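Long-range contacts in alkaline phosphatase (Antarctic bacterium, PDB 2W5W), which probably hydrolyses phosphate monoesters under alkaline conditions through a phosphoserine intermediate, with zinc and magnesium as its metal cofactors: residues B[37-42]-B[250-255]; B[127-132]-B[254-259]; B[133-138]-B[146-151]; B[261-266]-B[302-307]. The protein carries 1 engineered substitution. One frame throughout, in Å; residues are numbered along the deposited sequence.

Contact 1. Residues B[37-42]-B[250-255]; sequences VILLIS and FIMSEG. With ZN (zinc ion), chain H.
From Val37 opposite Phe250 to Ser42 opposite Gly255, two parallel strands keep unbroken register, 4.7 Å between their axes at closest approach and 18° apart in direction, joined by five backbone hydrogen bonds. The straightest of these runs from Leu39 N to Ile251 O, 2.8 Å long with 176° at the hydrogen. Side chains alternate between two faces. On one, the Phe250 ring is met obliquely by Val37, CB to CD1 3.8 Å, and Leu39 CB lies farther out near CZ. Met252 leaves the backbone with CG anti to N (chi1 -173°) and then bends twice, which brings SD across Ile41 at about a right angle, 3.9 Å from CD1. Phe141 packs on Leu39, Ile41 and Met252. The other face is tighter: Leu40 CD2 presses to 3.4 Å from Ser253 CB, while Ser253 OG turns to Thr235 of helix 230-242 for its hydrogen bond. Toward the C-terminal end, Glu254 lays its CG against Ile41 O and stretches out so that OE2 binds a zinc ion at 2.0 Å; Asp43, Thr137 and three waters complete the shell. One of those waters also donates to OE1, which Ser256 grips as well. Metal ligands gathered at the C-terminal ends of adjoining parallel strands fit the alpha/beta fold of the alkaline phosphatase family, and this zinc occupies the site predicted for magnesium.

Contact 2. Residues B[127-132]-B[254-259]; sequences VVATSS and EGSQID. With ZN (zinc ion), chain H; ZN (zinc ion), chain F.
Ser256 reaches across to Thr130 and Ser131 at the C-terminal ends of parallel strands of the mixed central sheet, where strand 124-129 turns a corner and Gly255 forms an inverse gamma turn. The strand pairing ends in a backbone bond from Glu254 N to Val128 O, 2.9 Å; beyond it, side chains take over. With OG anti to its own carbonyl carbon and beside the backbone N (chi1 -47°), Ser256 offers one oxygen to two successive amides: Thr130 N at 3.0 Å, and Ser131 N in a weak bond. Ala129 CB packs against the same oxygen. Gln257 extends beyond CG alongside Thr130, and its NE2 donates to Thr130 O at 3.1 Å; the acceptor lies close to the plane of the amide, although the amide nitrogen stands 53° out of the plane of the carbonyl. Tyr269 bonds to OE1 and Met220 O accepts from NE2, so the amide is held at both ends. A water also bridges Thr130 OG1 and Gln257 N. Ser131 OG donates to the next residue's carbonyl, Ser132 O, while Asp259, in the helix that follows, binds a second zinc ion. Ser256 OG donates a hydrogen bond to Glu254 OE1, 2.6 Å, from above the carboxylate plane, 75° out of it.

Contact 3. Residues B[133-138]-B[146-151]; sequences ITDATP and LNRGLE. Engineered in segment 133-138: Asp135 (natural residue His). With ZN (zinc ion), chain H.
Thr134 and Glu151 cross at about a right angle, and where they meet the threonine OG1 donates to Glu151 OE1 in a 2.6 Å hydrogen bond. The carboxylate is approached on its anti side, 26° out of plane. With OG1 set between its own backbone N and carbonyl carbon (chi1 62°), Thr134 can meet Ser132 OG as well as the glutamate. A different geometry rules the other half of the contact. The guanidinium of Arg148 lies flat on Ala136, whose CB sits over the centre of one face, 3.6 Å from CZ. Asp135, an engineered residue in place of the natural histidine, runs beside Arg148 in the same direction, with the two charged planes 55° apart; its OD1 is 3.8 Å from Arg148 NH2, a long salt bridge. Water does much of the joining: one molecule, in the guanidinium plane, accepts from Arg148 NE and donates to Asp135 OD1, and another links Thr134 O to Arg148 O. Two more lie between Asp135 and Glu151, where they probably soften the repulsion of like charges. Arg148 NH1 turns elsewhere, to Asp83 and to the phosphate of the phosphoserine at position 84. On the metal side, Thr137 OG1 binds zinc at 2.1 Å, whereas Asp135 OD2 stays 3.7 Å from that ion and accepts from a zinc-bound water whose oxygen is 2.8 Å from Asp135 OD2. The chemistry thus makes Asp135 a second-shell group here, set between the hydrated metal and the arginine that holds the phosphate.

Contact 4. Residues B[261-266]-B[302-307]; sequences GGHANN and HETGGF. With ZN (zinc ion), chain F; ZN (zinc ion), chain G.
His263 NE2 binds a zinc ion at 2.0 Å, and one face of the same imidazole looks onto Thr304, whose OG1, as modelled, lies over the ring centre, 4.1 Å from CG. The two side chains cross at about a right angle. Thr304 is modelled with an unstaggered chi1 of 130°, so which of its branches faces the ring remains doubtful. ND1 of His263 is hydrogen-bonded to Gly335 O, which together with the metal fixes the ring's rotation. Beside this pair, Gly262 and Gly305 let the two backbones close to 4.7 Å between CA atoms, with Gly262 O resting 3.8 Å from Gly305 CA. His302 binds a different zinc through NE2 at 2.1 Å; its ND1 donates in the ring plane to Glu303 O, 3.0 Å away, though from above that carbonyl's plane. The Glu303 carboxylate then gathers the next turn, with OE2 accepting from Phe307 N at 3.0 Å. His337 stacks on His302 and shares the first zinc with His263 and Asp259. Helix 258-263 ends here in a Schellman motif at Asn265, Asn266 caps helix 267-291 through Tyr269 N, and strand 303-304 lies alongside, paired antiparallel with strand 337-338.

How the contacts relate
The four contacts surround a three-metal centre of the kind that defines alkaline phosphatases. Contacts 1 and 2, with centres 10 Å apart, share Glu254 and Gly255 because strand 249-255 lies between strands 36-42 and 124-129 in the sheet. Contact 3 joins them at the same zinc, where Thr137 OG1 is 2.8 Å from Glu254 OE2, and Pro138 packs on Met252 and Val127. Contact 4, about 21 Å from contact 1 between centres, is tied to contact 2 instead: Asp259 and His263, one helical turn apart, bind one zinc. That ion is 4.5 Å from the zinc of His302, which Asp43 links to the zinc of Glu254.

Contact 1. Residues B[37-42]-B[250-255]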
loop_
_atom_site.group_PDB
_atom_site.type_symbol
_atom_site.label_atom_id
_atom_site.label_comp_id
_atom_site.label_asym_id
_atom_site.label_seq_id
_atom_site.Cartn_x
_atom_site.Cartn_y
_atom_site.Cartn_z
ATOM N N VAL B 37 6.350 -22.732 -6.134
ATOM C CA VAL B 37 6.023 -21.312 -6.129
ATOM C C VAL B 37 4.639 -21.121 -6.736
ATOM O O VAL B 37 4.332 -21.680 -7.794
ATOM C CB VAL B 37 7.037 -20.507 -6.967
ATOM C CG1 VAL B 37 6.612 -19.031 -7.018
ATOM C CG2 VAL B 37 8.436 -20.637 -6.381
ATOM N N ILE B 38 3.792 -20.353 -6.061
ATOM C CA ILE B 38 2.518 -19.941 -6.660
ATOM C C ILE B 38 2.496 -18.413 -6.711
ATOM O O ILE B 38 2.629 -17.749 -5.685
ATOM C CB ILE B 38 1.338 -20.438 -5.829
ATOM C CG1 ILE B 38 1.360 -21.973 -5.737
ATOM C CG2 ILE B 38 0.022 -19.930 -6.411
ATOM C CD1 ILE B 38 0.360 -22.561 -4.703
ATOM N N LEU B 39 2.354 -17.864 -7.913
ATOM C CA LEU B 39 2.294 -16.422 -8.120
ATOM C C LEU B 39 0.868 -16.041 -8.506
ATOM O O LEU B 39 0.389 -16.435 -9.571
ATOM C CB LEU B 39 3.284 -16.018 -9.217
ATOM C CG LEU B 39 3.271 -14.561 -9.682
ATOM C CD1 LEU B 39 3.534 -13.612 -8.499
ATOM C CD2 LEU B 39 4.304 -14.361 -10.777
ATOM N N LEU B 40 0.172 -15.317 -7.628
ATOM C CA LEU B 40 -1.195 -14.884 -7.925
ATOM C C LEU B 40 -1.157 -13.408 -8.283
ATOM O O LEU B 40 -0.628 -12.595 -7.535
ATOM C CB LEU B 40 -2.106 -15.111 -6.712
ATOM C CG LEU B 40 -2.148 -16.564 -6.244
ATOM C CD1 LEU B 40 -2.757 -16.676 -4.863
ATOM C CD2 LEU B 40 -2.922 -17.384 -7.227
ATOM N N ILE B 41 -1.711 -13.073 -9.441
ATOM C CA ILE B 41 -1.714 -11.708 -9.927
ATOM C C ILE B 41 -3.141 -11.186 -10.030
ATOM O O ILE B 41 -3.978 -11.747 -10.739
ATOM C CB ILE B 41 -1.062 -11.620 -11.322
ATOM C CG1 ILE B 41 0.383 -12.131 -11.270
ATOM C CG2 ILE B 41 -1.133 -10.201 -11.851
ATOM C CD1 ILE B 41 1.077 -12.103 -12.636
ATOM N N SER B 42 -3.402 -10.090 -9.327
ATOM C CA SER B 42 -4.675 -9.404 -9.424
ATOM C C SER B 42 -4.499 -8.251 -10.398
ATOM O O SER B 42 -3.897 -7.231 -10.055
ATOM C CB SER B 42 -5.089 -8.870 -8.054
ATOM O OG SER B 42 -3.996 -8.240 -7.374
ATOM N N PHE B 250 5.539 -24.643 -10.525
ATOM C CA PHE B 250 5.353 -23.205 -10.552
ATOM C C PHE B 250 3.987 -22.918 -11.179
ATOM O O PHE B 250 3.681 -23.439 -12.248
ATOM C CB PHE B 250 6.432 -22.521 -11.415
ATOM C CG PHE B 250 6.143 -21.061 -11.653
ATOM C CD1 PHE B 250 6.570 -20.105 -10.744
ATOM C CD2 PHE B 250 5.400 -20.653 -12.754
ATOM C CE1 PHE B 250 6.288 -18.755 -10.941
ATOM C CE2 PHE B 250 5.098 -19.317 -12.955
ATOM C CZ PHE B 250 5.542 -18.360 -12.037
ATOM N N ILE B 251 3.174 -22.082 -10.529
ATOM C CA ILE B 251 1.852 -21.733 -11.059
ATOM C C ILE B 251 1.676 -20.225 -11.038
ATOM O O ILE B 251 2.066 -19.573 -10.070
ATOM C CB ILE B 251 0.731 -22.360 -10.185
ATOM C CG1 ILE B 251 0.713 -23.873 -10.339
ATOM C CG2 ILE B 251 -0.638 -21.764 -10.511
ATOM C CD1 ILE B 251 -0.248 -24.539 -9.351
ATOM N N MET B 252 1.132 -19.666 -12.116
ATOM C CA MET B 252 0.684 -18.272 -12.100
ATOM C C MET B 252 -0.818 -18.333 -12.288
ATOM O O MET B 252 -1.299 -18.894 -13.262
ATOM C CB MET B 252 1.337 -17.450 -13.220
ATOM C CG MET B 252 1.040 -15.938 -13.161
ATOM S SD MET B 252 -0.655 -15.439 -13.533
ATOM C CE MET B 252 -0.678 -15.608 -15.335
ATOM N N SER B 253 -1.558 -17.780 -11.332
ATOM C CA SER B 253 -3.003 -17.728 -11.433
ATOM C C SER B 253 -3.436 -16.259 -11.356
ATOM O O SER B 253 -2.981 -15.513 -10.486
ATOM C CB SER B 253 -3.648 -18.583 -10.330
ATOM O OG SER B 253 -5.043 -18.371 -10.267
ATOM N N GLU B 254 -4.294 -15.845 -12.283
ATOM C CA GLU B 254 -4.664 -14.437 -12.402
ATOM C C GLU B 254 -6.144 -14.139 -12.156
ATOM O O GLU B 254 -7.021 -14.756 -12.771
ATOM C CB GLU B 254 -4.294 -13.901 -13.796
ATOM C CG GLU B 254 -4.424 -12.375 -13.894
ATOM C CD GLU B 254 -4.640 -11.889 -15.310
ATOM O OE1 GLU B 254 -4.925 -12.724 -16.194
ATOM O OE2 GLU B 254 -4.541 -10.663 -15.547
ATOM N N GLY B 255 -6.405 -13.166 -11.283
ATOM C CA GLY B 255 -7.721 -12.563 -11.156
ATOM C C GLY B 255 -7.797 -11.462 -12.203
ATOM O O GLY B 255 -7.516 -10.282 -11.929
HETATM ZN ZN ZN H . -4.484 -9.384 -17.083
HETATM O O HOH W 1 -4.935 -10.969 -18.531
HETATM O O HOH W 2 -6.468 -8.817 -17.115
HETATM O O HOH W 3 -4.322 -8.305 -18.969
#

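Contact 2. Residues B[127-132]-B[254-259]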
loop_
_atom_site.group_PDB
_atom_site.type_symbol
_atom_site.label_atom_id
_atom_site.label_comp_id
_atom_site.label_asym_id
_atom_site.label_seq_id
_atom_site.Cartn_x
_atom_site.Cartn_y
_atom_site.Cartn_z
ATOM N N VAL B 127 -0.608 -22.196 -15.783
ATOM C CA VAL B 127 -1.145 -20.836 -15.853
ATOM C C VAL B 127 -2.670 -20.901 -15.863
ATOM O O VAL B 127 -3.258 -21.663 -16.624
ATOM C CB VAL B 127 -0.632 -20.113 -17.133
ATOM C CG1 VAL B 127 -1.392 -18.824 -17.380
ATOM C CG2 VAL B 127 0.872 -19.855 -17.035
ATOM N N VAL B 128 -3.303 -20.099 -15.010
ATOM C CA VAL B 128 -4.755 -20.049 -14.889
ATOM C C VAL B 128 -5.152 -18.589 -15.003
ATOM O O VAL B 128 -4.441 -17.724 -14.486
ATOM C CB VAL B 128 -5.211 -20.599 -13.511
ATOM C CG1 VAL B 128 -6.709 -20.412 -13.309
ATOM C CG2 VAL B 128 -4.849 -22.076 -13.387
ATOM N N ALA B 129 -6.263 -18.303 -15.684
ATOM C CA ALA B 129 -6.736 -16.924 -15.820
ATOM C C ALA B 129 -8.251 -16.881 -15.981
ATOM O O ALA B 129 -8.847 -17.844 -16.460
ATOM C CB ALA B 129 -6.069 -16.244 -17.022
ATOM N N THR B 130 -8.871 -15.761 -15.605
ATOM C CA THR B 130 -10.315 -15.600 -15.832
ATOM C C THR B 130 -10.591 -14.831 -17.123
ATOM O O THR B 130 -11.737 -14.705 -17.563
ATOM C CB THR B 130 -11.017 -14.939 -14.651
ATOM O OG1 THR B 130 -10.507 -13.609 -14.485
ATOM C CG2 THR B 130 -10.770 -15.748 -13.371
ATOM N N SER B 131 -9.527 -14.329 -17.739
ATOM C CA SER B 131 -9.606 -13.803 -19.102
ATOM C C SER B 131 -9.412 -14.937 -20.104
ATOM O O SER B 131 -9.308 -16.106 -19.740
ATOM C CB SER B 131 -8.484 -12.781 -19.322
ATOM O OG SER B 131 -7.220 -13.414 -19.169
ATOM N N SER B 132 -9.346 -14.592 -21.381
ATOM C CA SER B 132 -8.834 -15.546 -22.360
ATOM C C SER B 132 -7.429 -15.952 -21.920
ATOM O O SER B 132 -6.688 -15.143 -21.373
ATOM C CB SER B 132 -8.775 -14.902 -23.735
ATOM O OG SER B 132 -8.044 -15.717 -24.641
ATOM N N GLU B 254 -4.294 -15.845 -12.283
ATOM C CA GLU B 254 -4.664 -14.437 -12.402
ATOM C C GLU B 254 -6.144 -14.139 -12.156
ATOM O O GLU B 254 -7.021 -14.756 -12.771
ATOM C CB GLU B 254 -4.294 -13.901 -13.796
ATOM C CG GLU B 254 -4.424 -12.375 -13.894
ATOM C CD GLU B 254 -4.640 -11.889 -15.310
ATOM O OE1 GLU B 254 -4.925 -12.724 -16.194
ATOM O OE2 GLU B 254 -4.541 -10.663 -15.547
ATOM N N GLY B 255 -6.405 -13.166 -11.283
ATOM C CA GLY B 255 -7.721 -12.563 -11.156
ATOM C C GLY B 255 -7.797 -11.462 -12.203
ATOM O O GLY B 255 -7.516 -10.282 -11.929
ATOM N N SER B 256 -8.163 -11.862 -13.420
ATOM C CA SER B 256 -7.998 -11.027 -14.603
ATOM C C SER B 256 -8.973 -9.861 -14.698
ATOM O O SER B 256 -8.643 -8.816 -15.267
ATOM C CB SER B 256 -8.171 -11.886 -15.870
ATOM O OG SER B 256 -7.418 -13.090 -15.787
ATOM N N GLN B 257 -10.185 -10.044 -14.191
ATOM C CA GLN B 257 -11.247 -9.086 -14.493
ATOM C C GLN B 257 -11.388 -7.934 -13.505
ATOM O O GLN B 257 -12.261 -7.081 -13.665
ATOM C CB GLN B 257 -12.586 -9.807 -14.693
ATOM C CG GLN B 257 -12.521 -10.801 -15.840
ATOM C CD GLN B 257 -13.869 -11.366 -16.202
ATOM O OE1 GLN B 257 -14.882 -10.671 -16.148
ATOM N NE2 GLN B 257 -13.891 -12.634 -16.583
ATOM N N ILE B 258 -10.537 -7.907 -12.481
ATOM C CA ILE B 258 -10.550 -6.788 -11.550
ATOM C C ILE B 258 -10.294 -5.509 -12.352
ATOM O O ILE B 258 -10.950 -4.483 -12.147
ATOM C CB ILE B 258 -9.497 -6.989 -10.453
ATOM C CG1 ILE B 258 -9.839 -8.238 -9.621
ATOM C CG2 ILE B 258 -9.407 -5.767 -9.568
ATOM C CD1 ILE B 258 -8.635 -8.861 -8.882
ATOM N N ASP B 259 -9.343 -5.602 -13.282
ATOM C CA ASP B 259 -8.973 -4.504 -14.191
ATOM C C ASP B 259 -10.184 -4.013 -15.002
ATOM O O ASP B 259 -10.394 -2.814 -15.195
ATOM C CB ASP B 259 -7.847 -4.995 -15.119
ATOM C CG ASP B 259 -7.372 -3.932 -16.107
ATOM O OD1 ASP B 259 -6.819 -2.907 -15.675
ATOM O OD2 ASP B 259 -7.529 -4.125 -17.323
HETATM ZN ZN ZN H . -4.484 -9.384 -17.083
HETATM ZN ZN ZN F . -6.338 -2.457 -18.099
HETATM O O HOH W 4 -11.309 -12.021 -12.235
HETATM O O HOH W 1 -4.935 -10.969 -18.531
HETATM O O HOH W 2 -6.468 -8.817 -17.115
HETATM O O HOH W 5 -6.186 -3.191 -20.013
HETATM O O HOH W 3 -4.322 -8.305 -18.969
#

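Contact 3. Residues B[133-138]-B[146-151]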
loop_
_atom_site.group_PDB
_atom_site.type_symbol
_atom_site.label_atom_id
_atom_site.label_comp_id
_atom_site.label_asym_id
_atom_site.label_seq_id
_atom_site.Cartn_x
_atom_site.Cartn_y
_atom_site.Cartn_z
ATOM N N ILE B 133 -7.041 -17.194 -22.176
ATOM C CA ILE B 133 -5.684 -17.605 -21.847
ATOM C C ILE B 133 -4.643 -16.886 -22.724
ATOM O O ILE B 133 -3.446 -16.943 -22.446
ATOM C CB ILE B 133 -5.523 -19.140 -21.942
ATOM C CG1 ILE B 133 -4.335 -19.605 -21.095
ATOM C CG2 ILE B 133 -5.386 -19.575 -23.379
ATOM C CD1 ILE B 133 -4.598 -19.536 -19.587
ATOM N N THR B 134 -5.105 -16.194 -23.762
ATOM C CA THR B 134 -4.208 -15.466 -24.665
ATOM C C THR B 134 -4.080 -13.996 -24.279
ATOM O O THR B 134 -3.334 -13.251 -24.936
ATOM C CB THR B 134 -4.712 -15.495 -26.116
ATOM O OG1 THR B 134 -5.990 -14.842 -26.188
ATOM C CG2 THR B 134 -4.832 -16.925 -26.618
ATOM N N ASP B 135 -4.810 -13.572 -23.242
ATOM C CA ASP B 135 -4.719 -12.182 -22.762
ATOM C C ASP B 135 -3.318 -11.892 -22.247
ATOM O O ASP B 135 -2.535 -12.819 -22.006
ATOM C CB ASP B 135 -5.775 -11.882 -21.689
ATOM C CG ASP B 135 -6.000 -10.391 -21.489
ATOM O OD1 ASP B 135 -5.983 -9.658 -22.498
ATOM O OD2 ASP B 135 -6.192 -9.952 -20.328
ATOM N N ALA B 136 -2.998 -10.608 -22.079
ATOM C CA ALA B 136 -1.609 -10.183 -21.876
ATOM C C ALA B 136 -0.922 -10.836 -20.674
ATOM O O ALA B 136 0.248 -11.206 -20.748
ATOM C CB ALA B 136 -1.543 -8.644 -21.742
ATOM N N THR B 137 -1.636 -10.945 -19.561
ATOM C CA THR B 137 -1.037 -11.481 -18.348
ATOM C C THR B 137 -0.613 -12.963 -18.468
ATOM O O THR B 137 0.565 -13.279 -18.292
ATOM C CB THR B 137 -1.920 -11.232 -17.106
ATOM O OG1 THR B 137 -2.411 -9.876 -17.117
ATOM C CG2 THR B 137 -1.105 -11.471 -15.847
ATOM N N PRO B 138 -1.553 -13.875 -18.798
ATOM C CA PRO B 138 -1.097 -15.260 -18.977
ATOM C C PRO B 138 -0.099 -15.400 -20.138
ATOM O O PRO B 138 0.865 -16.152 -20.039
ATOM C CB PRO B 138 -2.377 -16.038 -19.334
ATOM C CG PRO B 138 -3.462 -15.042 -19.502
ATOM C CD PRO B 138 -3.008 -13.716 -18.950
ATOM N N LEU B 146 5.672 -9.552 -30.310
ATOM C CA LEU B 146 6.011 -8.130 -30.344
ATOM C C LEU B 146 4.897 -7.240 -29.819
ATOM O O LEU B 146 5.137 -6.094 -29.448
ATOM C CB LEU B 146 6.334 -7.702 -31.787
ATOM C CG LEU B 146 7.462 -8.458 -32.464
ATOM C CD1 LEU B 146 7.580 -8.022 -33.913
ATOM C CD2 LEU B 146 8.748 -8.212 -31.713
ATOM N N ASN B 147 3.675 -7.749 -29.819
ATOM C CA ASN B 147 2.518 -6.947 -29.456
ATOM C C ASN B 147 1.405 -7.823 -28.890
ATOM O O ASN B 147 1.076 -8.848 -29.475
ATOM C CB ASN B 147 2.001 -6.169 -30.678
ATOM C CG ASN B 147 1.038 -5.057 -30.292
ATOM O OD1 ASN B 147 -0.060 -5.312 -29.799
ATOM N ND2 ASN B 147 1.456 -3.814 -30.501
ATOM N N ARG B 148 0.841 -7.420 -27.753
ATOM C CA ARG B 148 -0.202 -8.196 -27.082
ATOM C C ARG B 148 -1.440 -8.409 -27.970
ATOM O O ARG B 148 -2.253 -9.288 -27.701
ATOM C CB ARG B 148 -0.650 -7.462 -25.815
ATOM C CG ARG B 148 -1.321 -6.141 -26.158
ATOM C CD ARG B 148 -1.707 -5.379 -24.910
ATOM N NE ARG B 148 -2.813 -6.018 -24.201
ATOM C CZ ARG B 148 -3.184 -5.679 -22.971
ATOM N NH1 ARG B 148 -2.520 -4.725 -22.331
ATOM N NH2 ARG B 148 -4.196 -6.302 -22.383
ATOM N N GLY B 149 -1.582 -7.601 -29.017
ATOM C CA GLY B 149 -2.734 -7.703 -29.896
ATOM C C GLY B 149 -2.697 -8.939 -30.785
ATOM O O GLY B 149 -3.703 -9.318 -31.378
ATOM N N LEU B 150 -1.537 -9.581 -30.863
ATOM C CA LEU B 150 -1.342 -10.752 -31.728
ATOM C C LEU B 150 -1.818 -12.043 -31.060
ATOM O O LEU B 150 -1.042 -12.973 -30.865
ATOM C CB LEU B 150 0.137 -10.864 -32.089
ATOM C CG LEU B 150 0.696 -9.631 -32.808
ATOM C CD1 LEU B 150 2.214 -9.674 -32.874
ATOM C CD2 LEU B 150 0.076 -9.508 -34.205
ATOM N N GLU B 151 -3.101 -12.102 -30.724
ATOM C CA GLU B 151 -3.580 -13.159 -29.845
ATOM C C GLU B 151 -3.679 -14.506 -30.549
ATOM O O GLU B 151 -3.546 -15.551 -29.914
ATOM C CB GLU B 151 -4.902 -12.763 -29.186
ATOM C CG GLU B 151 -4.694 -11.816 -27.997
ATOM C CD GLU B 151 -5.976 -11.498 -27.269
ATOM O OE1 GLU B 151 -6.338 -12.250 -26.337
ATOM O OE2 GLU B 151 -6.604 -10.481 -27.622
HETATM ZN ZN ZN H . -4.484 -9.384 -17.083
HETATM O O HOH W 6 -2.381 -10.597 -25.292
HETATM O O HOH W 7 -4.292 -8.323 -24.929
HETATM O O HOH W 8 -7.995 -11.134 -24.704
HETATM O O HOH W 9 -7.227 -8.590 -25.057
HETATM O O HOH W 2 -6.468 -8.817 -17.115
HETATM O O HOH W 1 -4.935 -10.969 -18.531
HETATM O O HOH W 3 -4.322 -8.305 -18.969
#

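Contact 4. Residues B[261-266]-B[302-307]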
loop_
_atom_site.group_PDB
_atom_site.type_symbol
_atom_site.label_atom_id
_atom_site.label_comp_id
_atom_site.label_asym_id
_atom_site.label_seq_id
_atom_site.Cartn_x
_atom_site.Cartn_y
_atom_site.Cartn_z
ATOM N N GLY B 261 -13.375 -4.156 -14.228
ATOM C CA GLY B 261 -14.257 -3.403 -13.360
ATOM C C GLY B 261 -13.714 -1.991 -13.189
ATOM O O GLY B 261 -14.469 -1.009 -13.191
ATOM N N GLY B 262 -12.396 -1.884 -13.033
ATOM C CA GLY B 262 -11.758 -0.583 -12.909
ATOM C C GLY B 262 -11.946 0.285 -14.147
ATOM O O GLY B 262 -12.300 1.461 -14.038
ATOM N N HIS B 263 -11.695 -0.286 -15.324
ATOM C CA HIS B 263 -11.854 0.445 -16.585
ATOM C C HIS B 263 -13.273 0.939 -16.783
ATOM O O HIS B 263 -13.500 2.035 -17.300
ATOM C CB HIS B 263 -11.467 -0.435 -17.774
ATOM C CG HIS B 263 -9.986 -0.549 -17.984
ATOM N ND1 HIS B 263 -9.195 0.536 -18.292
ATOM C CD2 HIS B 263 -9.159 -1.623 -17.969
ATOM C CE1 HIS B 263 -7.941 0.141 -18.437
ATOM N NE2 HIS B 263 -7.894 -1.164 -18.252
ATOM N N ALA B 264 -14.233 0.131 -16.360
ATOM C CA ALA B 264 -15.635 0.482 -16.537
ATOM C C ALA B 264 -16.144 1.427 -15.451
ATOM O O ALA B 264 -17.279 1.898 -15.530
ATOM C CB ALA B 264 -16.482 -0.785 -16.578
ATOM N N ASN B 265 -15.299 1.716 -14.461
ATOM C CA ASN B 265 -15.720 2.412 -13.247
ATOM C C ASN B 265 -16.991 1.767 -12.664
ATOM O O ASN B 265 -17.973 2.450 -12.370
ATOM C CB ASN B 265 -15.963 3.904 -13.509
ATOM C CG ASN B 265 -14.695 4.671 -13.846
ATOM O OD1 ASN B 265 -13.592 4.110 -13.926
ATOM N ND2 ASN B 265 -14.846 5.971 -14.050
ATOM N N ASN B 266 -16.957 0.448 -12.512
ATOM C CA ASN B 266 -18.107 -0.322 -12.041
ATOM C C ASN B 266 -17.753 -0.978 -10.711
ATOM O O ASN B 266 -17.128 -2.036 -10.690
ATOM C CB ASN B 266 -18.448 -1.390 -13.083
ATOM C CG ASN B 266 -19.655 -2.231 -12.699
ATOM O OD1 ASN B 266 -20.020 -2.326 -11.520
ATOM N ND2 ASN B 266 -20.280 -2.857 -13.695
ATOM N N HIS B 302 -0.503 -3.312 -11.860
ATOM C CA HIS B 302 -0.714 -1.865 -11.751
ATOM C C HIS B 302 -2.105 -1.658 -11.144
ATOM O O HIS B 302 -2.838 -2.626 -10.915
ATOM C CB HIS B 302 -0.707 -1.216 -13.141
ATOM C CG HIS B 302 -1.713 -1.836 -14.065
ATOM N ND1 HIS B 302 -3.045 -1.487 -14.048
ATOM C CD2 HIS B 302 -1.591 -2.852 -14.951
ATOM C CE1 HIS B 302 -3.701 -2.242 -14.914
ATOM N NE2 HIS B 302 -2.846 -3.083 -15.463
ATOM N N GLU B 303 -2.457 -0.399 -10.883
ATOM C CA GLU B 303 -3.800 -0.030 -10.446
ATOM C C GLU B 303 -4.639 0.459 -11.622
ATOM O O GLU B 303 -4.106 0.965 -12.619
ATOM C CB GLU B 303 -3.732 1.094 -9.381
ATOM C CG GLU B 303 -5.049 1.385 -8.643
ATOM C CD GLU B 303 -5.971 2.438 -9.301
ATOM O OE1 GLU B 303 -5.572 3.137 -10.270
ATOM O OE2 GLU B 303 -7.120 2.570 -8.815
ATOM N N THR B 304 -5.957 0.324 -11.524
ATOM C CA THR B 304 -6.787 0.996 -12.531
ATOM C C THR B 304 -8.064 1.634 -12.026
ATOM O O THR B 304 -8.741 1.119 -11.129
ATOM C CB THR B 304 -6.977 0.189 -13.856
ATOM O OG1 THR B 304 -8.361 0.116 -14.229
ATOM C CG2 THR B 304 -6.427 -1.161 -13.738
ATOM N N GLY B 305 -8.346 2.806 -12.582
ATOM C CA GLY B 305 -9.585 3.506 -12.301
ATOM C C GLY B 305 -9.497 4.575 -11.216
ATOM O O GLY B 305 -10.380 5.409 -11.117
ATOM N N GLY B 306 -8.430 4.574 -10.419
ATOM C CA GLY B 306 -8.359 5.506 -9.299
ATOM C C GLY B 306 -9.469 5.193 -8.309
ATOM O O GLY B 306 -10.048 6.094 -7.692
ATOM N N PHE B 307 -9.759 3.901 -8.170
ATOM C CA PHE B 307 -10.789 3.402 -7.262
ATOM C C PHE B 307 -10.522 3.930 -5.855
ATOM O O PHE B 307 -9.389 3.865 -5.351
ATOM C CB PHE B 307 -10.783 1.865 -7.281
ATOM C CG PHE B 307 -11.760 1.224 -6.326
ATOM C CD1 PHE B 307 -13.110 1.142 -6.632
ATOM C CD2 PHE B 307 -11.317 0.671 -5.134
ATOM C CE1 PHE B 307 -14.009 0.535 -5.759
ATOM C CE2 PHE B 307 -12.214 0.058 -4.240
ATOM C CZ PHE B 307 -13.563 -0.014 -4.557
HETATM ZN ZN ZN F . -6.338 -2.457 -18.099
HETATM ZN ZN ZN G . -3.207 -5.012 -16.100
HETATM O O HOH W 5 -6.186 -3.191 -20.013
#